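Local coordinates for protein glycoside Hydrolase (PDB 5T99) that is a family 2 glycoside hydrolase that binds galacto-isofagomine and probably cleaves galactose-containing sugars released during agarose breakdown by a gut bacterium, at residues D609-W621 against E698-K710. Sequence-based numbering, arbitrary orientation.
Sequences DKPMVHILPHWNW and ELKAEKTIRTAGK
The side-chain amide of Asn-620 meets the backbone of Ala-708 with both of its polar ends. OD1 accepts from Ala-708 N at 3.0 Å in a nearly straight bond (169°), with the donor tilted from the carbonyl plane, while ND2 gives a more bent bond of 2.7 Å to Ala-708 O. This double grip fixes the amide's rotation. With an alanine here, the N-H and C=O of Ala-708 would probably be left without these partners, and the chain after strand 699-706 would be less firmly tied. The indole of Trp-619 receives Thr-707 OG1 obliquely, 3.3 Å from CD1; the same hydroxyl lies 2.9 Å from Trp-619 O and also takes a bond from Gly-686 N, while the indole NE1 is bound to Glu-684 O. Within the same segment, the Trp-621 ring carries His-618 NE2 over one face, toward its rim, and Pro-617 CB at its edge; its NE1 donates to His-618 O.

Ile-705 links this polar end to the apolar strip. Its CG1 sits between the backbone N and the carbonyl carbon (chi1 56°), and CD1 at its end reaches to 3.1 Å from Pro-617 O and also touches Trp-619 CB, while CG2 meets CG2 of Ile-615 at 3.9 Å. Further along, Val-613 CG1 packs on Ala-701 CB at 3.8 Å, and Lys-703 runs its CG and CE past Val-613 O before its amino end leads away. Strands 613-616 and 699-706 run roughly parallel, 25° apart, but belong to different sheets, pairing with 626-633 and 687-693 respectively. Side-chain packing between two such outermost strands closes one margin of a two-sheet beta sandwich, consistent with an immunoglobulin-like domain.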
ATOM      1  N   ASP A 609      -0.338  20.347  11.040  1.00 27.02           N
ATOM      2  CA  ASP A 609      -0.382  21.523  11.923  1.00 28.39           C
ATOM      3  C   ASP A 609       0.909  21.771  12.710  1.00 27.60           C
ATOM      4  O   ASP A 609       1.179  22.899  13.102  1.00 26.34           O
ATOM      5  CB  ASP A 609      -1.534  21.374  12.928  1.00 30.33           C
ATOM      6  CG  ASP A 609      -2.894  21.378  12.256  1.00 33.04           C
ATOM      7  OD1 ASP A 609      -3.126  22.236  11.368  1.00 32.89           O
ATOM      8  OD2 ASP A 609      -3.730  20.519  12.622  1.00 35.96           O
ATOM      9  N   LYS A 610       1.677  20.718  12.961  1.00 27.84           N
ATOM     10  CA  LYS A 610       2.900  20.819  13.737  1.00 29.30           C
ATOM     11  C   LYS A 610       3.918  21.718  12.989  1.00 27.64           C
ATOM     12  O   LYS A 610       4.268  21.426  11.840  1.00 26.30           O
ATOM     13  CB  LYS A 610       3.465  19.424  14.000  1.00 32.11           C
ATOM     14  CG  LYS A 610       4.583  19.388  15.020  1.00 35.40           C
ATOM     15  CD  LYS A 610       5.099  17.969  15.199  1.00 38.64           C
ATOM     16  CE  LYS A 610       6.283  17.933  16.163  1.00 41.47           C
ATOM     17  NZ  LYS A 610       7.483  18.643  15.621  1.00 42.36           N
ATOM     18  N   PRO A 611       4.368  22.827  13.625  1.00 26.14           N
ATOM     19  CA  PRO A 611       5.154  23.822  12.884  1.00 24.55           C
ATOM     20  C   PRO A 611       6.371  23.231  12.180  1.00 23.25           C
ATOM     21  O   PRO A 611       7.085  22.422  12.749  1.00 23.41           O
ATOM     22  CB  PRO A 611       5.575  24.811  13.971  1.00 25.08           C
ATOM     23  CG  PRO A 611       4.484  24.719  14.984  1.00 25.39           C
ATOM     24  CD  PRO A 611       4.118  23.268  15.016  1.00 25.38           C
ATOM     25  N   MET A 612       6.563  23.587  10.923  1.00 22.04           N
ATOM     26  CA  MET A 612       7.717  23.105  10.165  1.00 21.44           C
ATOM     27  C   MET A 612       8.160  24.149   9.145  1.00 20.82           C
ATOM     28  O   MET A 612       7.479  25.162   8.879  1.00 20.34           O
ATOM     29  CB  MET A 612       7.437  21.743   9.487  1.00 21.03           C
ATOM     30  CG  MET A 612       6.232  21.710   8.533  1.00 21.87           C
ATOM     31  SD  MET A 612       6.388  22.561   6.926  1.00 22.03           S
ATOM     32  CE  MET A 612       7.727  21.640   6.176  1.00 21.33           C
ATOM     33  N   VAL A 613       9.330  23.889   8.595  1.00 20.13           N
ATOM     34  CA  VAL A 613       9.892  24.727   7.575  1.00 20.66           C
ATOM     35  C   VAL A 613      10.891  23.847   6.839  1.00 21.43           C
ATOM     36  O   VAL A 613      11.532  22.972   7.442  1.00 21.24           O
ATOM     37  CB  VAL A 613      10.525  26.007   8.181  1.00 20.38           C
ATOM     38  CG1 VAL A 613      11.769  25.678   8.998  1.00 20.06           C
ATOM     39  CG2 VAL A 613      10.848  27.021   7.096  1.00 20.59           C
ATOM     40  N   HIS A 614      10.965  24.034   5.531  1.00 22.17           N
ATOM     41  CA  HIS A 614      11.888  23.271   4.699  1.00 23.52           C
ATOM     42  C   HIS A 614      12.381  24.177   3.584  1.00 25.03           C
ATOM     43  O   HIS A 614      11.620  25.006   3.070  1.00 26.46           O
ATOM     44  CB  HIS A 614      11.200  22.022   4.142  1.00 22.65           C
ATOM     45  CG  HIS A 614      11.986  21.302   3.092  1.00 21.88           C
ATOM     46  ND1 HIS A 614      12.888  20.306   3.390  1.00 22.12           N
ATOM     47  CD2 HIS A 614      11.975  21.411   1.742  1.00 21.68           C
ATOM     48  CE1 HIS A 614      13.412  19.838   2.270  1.00 21.71           C
ATOM     49  NE2 HIS A 614      12.872  20.491   1.256  1.00 21.75           N
ATOM     50  N   ILE A 615      13.646  23.998   3.224  1.00 26.14           N
ATOM     51  CA  ILE A 615      14.333  24.884   2.301  1.00 27.20           C
ATOM     52  C   ILE A 615      14.919  24.047   1.163  1.00 26.69           C
ATOM     53  O   ILE A 615      15.306  22.880   1.356  1.00 26.19           O
ATOM     54  CB  ILE A 615      15.402  25.747   3.028  1.00 28.21           C
ATOM     55  CG1 ILE A 615      16.068  26.717   2.055  1.00 29.96           C
ATOM     56  CG2 ILE A 615      16.457  24.883   3.706  1.00 28.59           C
ATOM     57  CD1 ILE A 615      16.833  27.831   2.738  1.00 31.45           C
ATOM     58  N   LEU A 616      14.916  24.642  -0.026  1.00 25.86           N
ATOM     59  CA  LEU A 616      15.548  24.062  -1.200  1.00 26.19           C
ATOM     60  C   LEU A 616      16.025  25.203  -2.118  1.00 25.88           C
ATOM     61  O   LEU A 616      15.438  26.292  -2.081  1.00 25.74           O
ATOM     62  CB  LEU A 616      14.613  23.050  -1.907  1.00 26.43           C
ATOM     63  CG  LEU A 616      13.181  23.253  -2.450  1.00 26.35           C
ATOM     64  CD1 LEU A 616      12.236  23.906  -1.460  1.00 26.52           C
ATOM     65  CD2 LEU A 616      13.155  23.971  -3.787  1.00 26.43           C
ATOM     66  N   PRO A 617      17.078  24.998  -2.917  1.00 25.13           N
ATOM     67  CA  PRO A 617      17.794  23.726  -3.103  1.00 25.91           C
ATOM     68  C   PRO A 617      18.895  23.521  -2.067  1.00 26.27           C
ATOM     69  O   PRO A 617      18.835  24.122  -1.004  1.00 26.69           O
ATOM     70  CB  PRO A 617      18.374  23.878  -4.518  1.00 24.86           C
ATOM     71  CG  PRO A 617      18.604  25.329  -4.654  1.00 24.82           C
ATOM     72  CD  PRO A 617      17.465  25.991  -3.932  1.00 25.13           C
ATOM     73  N   HIS A 618      19.854  22.641  -2.359  1.00 28.24           N
ATOM     74  CA  HIS A 618      21.153  22.619  -1.662  1.00 30.18           C
ATOM     75  C   HIS A 618      21.939  23.929  -1.880  1.00 30.82           C
ATOM     76  O   HIS A 618      21.534  24.790  -2.677  1.00 30.06           O
ATOM     77  CB  HIS A 618      22.007  21.390  -2.081  1.00 30.85           C
ATOM     78  CG  HIS A 618      22.417  21.362  -3.536  1.00 32.71           C
ATOM     79  ND1 HIS A 618      22.151  20.284  -4.355  1.00 33.55           N
ATOM     80  CD2 HIS A 618      23.082  22.257  -4.310  1.00 32.58           C
ATOM     81  CE1 HIS A 618      22.630  20.515  -5.565  1.00 33.79           C
ATOM     82  NE2 HIS A 618      23.198  21.708  -5.566  1.00 33.18           N
ATOM     83  N   TRP A 619      23.072  24.055  -1.192  1.00 31.65           N
ATOM     84  CA  TRP A 619      23.928  25.237  -1.312  1.00 32.72           C
ATOM     85  C   TRP A 619      25.366  24.921  -1.777  1.00 33.34           C
ATOM     86  O   TRP A 619      26.318  25.536  -1.301  1.00 33.78           O
ATOM     87  CB  TRP A 619      23.908  25.985   0.024  1.00 32.26           C
ATOM     88  CG  TRP A 619      24.070  27.459  -0.093  1.00 32.85           C
ATOM     89  CD1 TRP A 619      25.028  28.222   0.505  1.00 32.85           C
ATOM     90  CD2 TRP A 619      23.248  28.362  -0.845  1.00 32.90           C
ATOM     91  NE1 TRP A 619      24.857  29.543   0.181  1.00 32.50           N
ATOM     92  CE2 TRP A 619      23.772  29.664  -0.643  1.00 32.77           C
ATOM     93  CE3 TRP A 619      22.120  28.201  -1.664  1.00 32.76           C
ATOM     94  CZ2 TRP A 619      23.205  30.806  -1.233  1.00 32.63           C
ATOM     95  CZ3 TRP A 619      21.554  29.330  -2.253  1.00 33.17           C
ATOM     96  CH2 TRP A 619      22.102  30.620  -2.037  1.00 34.20           C
ATOM     97  N   ASN A 620      25.515  23.928  -2.660  1.00 33.61           N
ATOM     98  CA  ASN A 620      26.707  23.764  -3.510  1.00 34.93           C
ATOM     99  C   ASN A 620      26.480  24.245  -4.954  1.00 35.74           C
ATOM    100  O   ASN A 620      26.088  23.470  -5.823  1.00 33.65           O
ATOM    101  CB  ASN A 620      27.165  22.302  -3.536  1.00 34.89           C
ATOM    102  CG  ASN A 620      27.757  21.853  -2.220  1.00 35.12           C
ATOM    103  OD1 ASN A 620      27.077  21.834  -1.194  1.00 35.01           O
ATOM    104  ND2 ASN A 620      29.025  21.470  -2.243  1.00 35.18           N
ATOM    105  N   TRP A 621      26.762  25.523  -5.196  1.00 38.55           N
ATOM    106  CA  TRP A 621      26.642  26.145  -6.521  1.00 42.11           C
ATOM    107  C   TRP A 621      27.919  26.926  -6.884  1.00 44.27           C
ATOM    108  O   TRP A 621      28.886  26.904  -6.125  1.00 45.01           O
ATOM    109  CB  TRP A 621      25.418  27.047  -6.535  1.00 43.48           C
ATOM    110  CG  TRP A 621      24.165  26.297  -6.244  1.00 45.54           C
ATOM    111  CD1 TRP A 621      23.436  26.331  -5.089  1.00 45.84           C
ATOM    112  CD2 TRP A 621      23.503  25.373  -7.113  1.00 46.46           C
ATOM    113  NE1 TRP A 621      22.350  25.497  -5.194  1.00 46.55           N
ATOM    114  CE2 TRP A 621      22.366  24.897  -6.426  1.00 46.95           C
ATOM    115  CE3 TRP A 621      23.756  24.907  -8.411  1.00 46.92           C
ATOM    116  CZ2 TRP A 621      21.480  23.974  -6.995  1.00 46.97           C
ATOM    117  CZ3 TRP A 621      22.878  23.993  -8.977  1.00 46.06           C
ATOM    118  CH2 TRP A 621      21.754  23.536  -8.268  1.00 47.76           C
ATOM    119  N   GLU A 698       6.987  35.188  16.812  1.00 29.64           N
ATOM    120  CA  GLU A 698       7.639  34.151  17.630  1.00 29.62           C
ATOM    121  C   GLU A 698       8.238  33.067  16.741  1.00 29.25           C
ATOM    122  O   GLU A 698       7.560  32.554  15.856  1.00 27.97           O
ATOM    123  CB  GLU A 698       6.652  33.500  18.611  1.00 29.94           C
ATOM    124  CG  GLU A 698       6.045  34.472  19.605  1.00 30.99           C
ATOM    125  CD  GLU A 698       4.907  33.903  20.438  1.00 32.70           C
ATOM    126  OE1 GLU A 698       4.182  33.000  19.972  1.00 32.23           O
ATOM    127  OE2 GLU A 698       4.710  34.399  21.569  1.00 35.37           O
ATOM    128  N   LEU A 699       9.501  32.717  16.985  1.00 28.37           N
ATOM    129  CA  LEU A 699      10.166  31.652  16.250  1.00 28.24           C
ATOM    130  C   LEU A 699       9.496  30.301  16.531  1.00 28.28           C
ATOM    131  O   LEU A 699       9.353  29.908  17.683  1.00 28.35           O
ATOM    132  CB  LEU A 699      11.645  31.589  16.632  1.00 27.91           C
ATOM    133  CG  LEU A 699      12.476  30.486  15.978  1.00 29.06           C
ATOM    134  CD1 LEU A 699      12.576  30.701  14.472  1.00 29.55           C
ATOM    135  CD2 LEU A 699      13.861  30.425  16.602  1.00 29.73           C
ATOM    136  N   LYS A 700       9.098  29.605  15.466  1.00 28.79           N
ATOM    137  CA  LYS A 700       8.398  28.313  15.554  1.00 28.87           C
ATOM    138  C   LYS A 700       9.148  27.126  14.929  1.00 28.19           C
ATOM    139  O   LYS A 700       8.901  25.981  15.309  1.00 28.85           O
ATOM    140  CB  LYS A 700       7.013  28.446  14.914  1.00 30.25           C
ATOM    141  CG  LYS A 700       6.099  29.461  15.596  1.00 31.73           C
ATOM    142  CD  LYS A 700       5.016  28.838  16.469  1.00 33.36           C
ATOM    143  CE  LYS A 700       5.558  28.225  17.745  1.00 35.01           C
ATOM    144  NZ  LYS A 700       4.503  27.436  18.449  1.00 35.97           N
ATOM    145  N   ALA A 701      10.028  27.392  13.963  1.00 28.00           N
ATOM    146  CA  ALA A 701      10.921  26.381  13.400  1.00 27.13           C
ATOM    147  C   ALA A 701      12.057  27.041  12.638  1.00 27.55           C
ATOM    148  O   ALA A 701      11.951  28.198  12.205  1.00 25.92           O
ATOM    149  CB  ALA A 701      10.155  25.463  12.466  1.00 27.62           C
ATOM    150  N   GLU A 702      13.141  26.296  12.457  1.00 29.30           N
ATOM    151  CA  GLU A 702      14.245  26.762  11.615  1.00 31.75           C
ATOM    152  C   GLU A 702      15.091  25.621  11.038  1.00 31.10           C
ATOM    153  O   GLU A 702      15.185  24.544  11.619  1.00 29.99           O
ATOM    154  CB  GLU A 702      15.101  27.837  12.342  1.00 33.47           C
ATOM    155  CG  GLU A 702      16.245  27.396  13.246  1.00 35.30           C
ATOM    156  CD  GLU A 702      17.111  28.584  13.685  1.00 37.26           C
ATOM    157  OE1 GLU A 702      16.560  29.606  14.151  1.00 36.69           O
ATOM    158  OE2 GLU A 702      18.346  28.509  13.546  1.00 38.33           O
ATOM    159  N   LYS A 703      15.659  25.866   9.862  1.00 31.74           N
ATOM    160  CA  LYS A 703      16.569  24.925   9.222  1.00 33.90           C
ATOM    161  C   LYS A 703      17.750  25.689   8.658  1.00 33.79           C
ATOM    162  O   LYS A 703      17.624  26.852   8.266  1.00 33.06           O
ATOM    163  CB  LYS A 703      15.884  24.149   8.091  1.00 36.18           C
ATOM    164  CG  LYS A 703      14.723  23.261   8.509  1.00 38.54           C
ATOM    165  CD  LYS A 703      15.171  22.026   9.279  1.00 40.71           C
ATOM    166  CE  LYS A 703      13.958  21.207   9.699  1.00 41.72           C
ATOM    167  NZ  LYS A 703      14.349  19.994  10.458  1.00 42.29           N
ATOM    168  N   THR A 704      18.892  25.012   8.623  1.00 34.00           N
ATOM    169  CA  THR A 704      20.129  25.557   8.096  1.00 33.49           C
ATOM    170  C   THR A 704      20.681  24.549   7.102  1.00 33.08           C
ATOM    171  O   THR A 704      20.728  23.353   7.404  1.00 32.21           O
ATOM    172  CB  THR A 704      21.138  25.794   9.248  1.00 33.77           C
ATOM    173  OG1 THR A 704      20.724  26.930  10.013  1.00 32.34           O
ATOM    174  CG2 THR A 704      22.555  26.052   8.725  1.00 34.63           C
ATOM    175  N   ILE A 705      21.093  25.029   5.929  1.00 33.99           N
ATOM    176  CA  ILE A 705      21.887  24.215   4.988  1.00 35.29           C
ATOM    177  C   ILE A 705      23.263  24.846   4.755  1.00 35.62           C
ATOM    178  O   ILE A 705      23.410  26.071   4.782  1.00 35.12           O
ATOM    179  CB  ILE A 705      21.173  23.968   3.629  1.00 36.00           C
ATOM    180  CG1 ILE A 705      20.780  25.280   2.940  1.00 35.60           C
ATOM    181  CG2 ILE A 705      19.949  23.079   3.824  1.00 36.32           C
ATOM    182  CD1 ILE A 705      20.311  25.093   1.516  1.00 35.91           C
ATOM    183  N   ARG A 706      24.254  23.995   4.512  1.00 36.39           N
ATOM    184  CA  ARG A 706      25.638  24.424   4.364  1.00 37.40           C
ATOM    185  C   ARG A 706      26.217  23.955   3.036  1.00 34.56           C
ATOM    186  O   ARG A 706      25.929  22.844   2.590  1.00 32.31           O
ATOM    187  CB  ARG A 706      26.475  23.883   5.529  1.00 40.27           C
ATOM    188  CG  ARG A 706      26.107  24.524   6.856  1.00 43.65           C
ATOM    189  CD  ARG A 706      26.977  24.034   7.995  1.00 46.32           C
ATOM    190  NE  ARG A 706      26.622  24.666   9.266  1.00 49.71           N
ATOM    191  CZ  ARG A 706      25.582  24.330  10.040  1.00 52.30           C
ATOM    192  NH1 ARG A 706      24.735  23.356   9.695  1.00 54.17           N
ATOM    193  NH2 ARG A 706      25.376  24.988  11.181  1.00 52.62           N
ATOM    194  N   THR A 707      27.020  24.820   2.407  1.00 32.51           N
ATOM    195  CA  THR A 707      27.900  24.420   1.312  1.00 30.70           C
ATOM    196  C   THR A 707      28.801  23.325   1.859  1.00 30.35           C
ATOM    197  O   THR A 707      29.527  23.562   2.810  1.00 30.35           O
ATOM    198  CB  THR A 707      28.803  25.585   0.844  1.00 30.83           C
ATOM    199  OG1 THR A 707      28.032  26.780   0.653  1.00 29.41           O
ATOM    200  CG2 THR A 707      29.519  25.229  -0.451  1.00 31.44           C
ATOM    201  N   ALA A 708      28.717  22.121   1.299  1.00 30.81           N
ATOM    202  CA  ALA A 708      29.531  20.992   1.761  1.00 30.89           C
ATOM    203  C   ALA A 708      30.811  20.886   0.948  1.00 31.06           C
ATOM    204  O   ALA A 708      30.838  21.260  -0.212  1.00 28.97           O
ATOM    205  CB  ALA A 708      28.745  19.696   1.667  1.00 30.19           C
ATOM    206  N   GLY A 709      31.865  20.364   1.573  1.00 33.17           N
ATOM    207  CA  GLY A 709      33.140  20.101   0.893  1.00 33.90           C
ATOM    208  C   GLY A 709      33.179  18.743   0.216  1.00 34.41           C
ATOM    209  O   GLY A 709      32.134  18.143  -0.060  1.00 35.55           O
ATOM    210  N   LYS A 710      34.395  18.268  -0.048  1.00 34.94           N
ATOM    211  CA  LYS A 710      34.621  16.984  -0.717  1.00 34.78           C
ATOM    212  C   LYS A 710      34.109  15.835   0.163  1.00 34.44           C
ATOM    213  O   LYS A 710      34.157  15.934   1.392  1.00 36.02           O
ATOM    214  CB  LYS A 710      36.115  16.784  -1.023  1.00 33.51           C
TER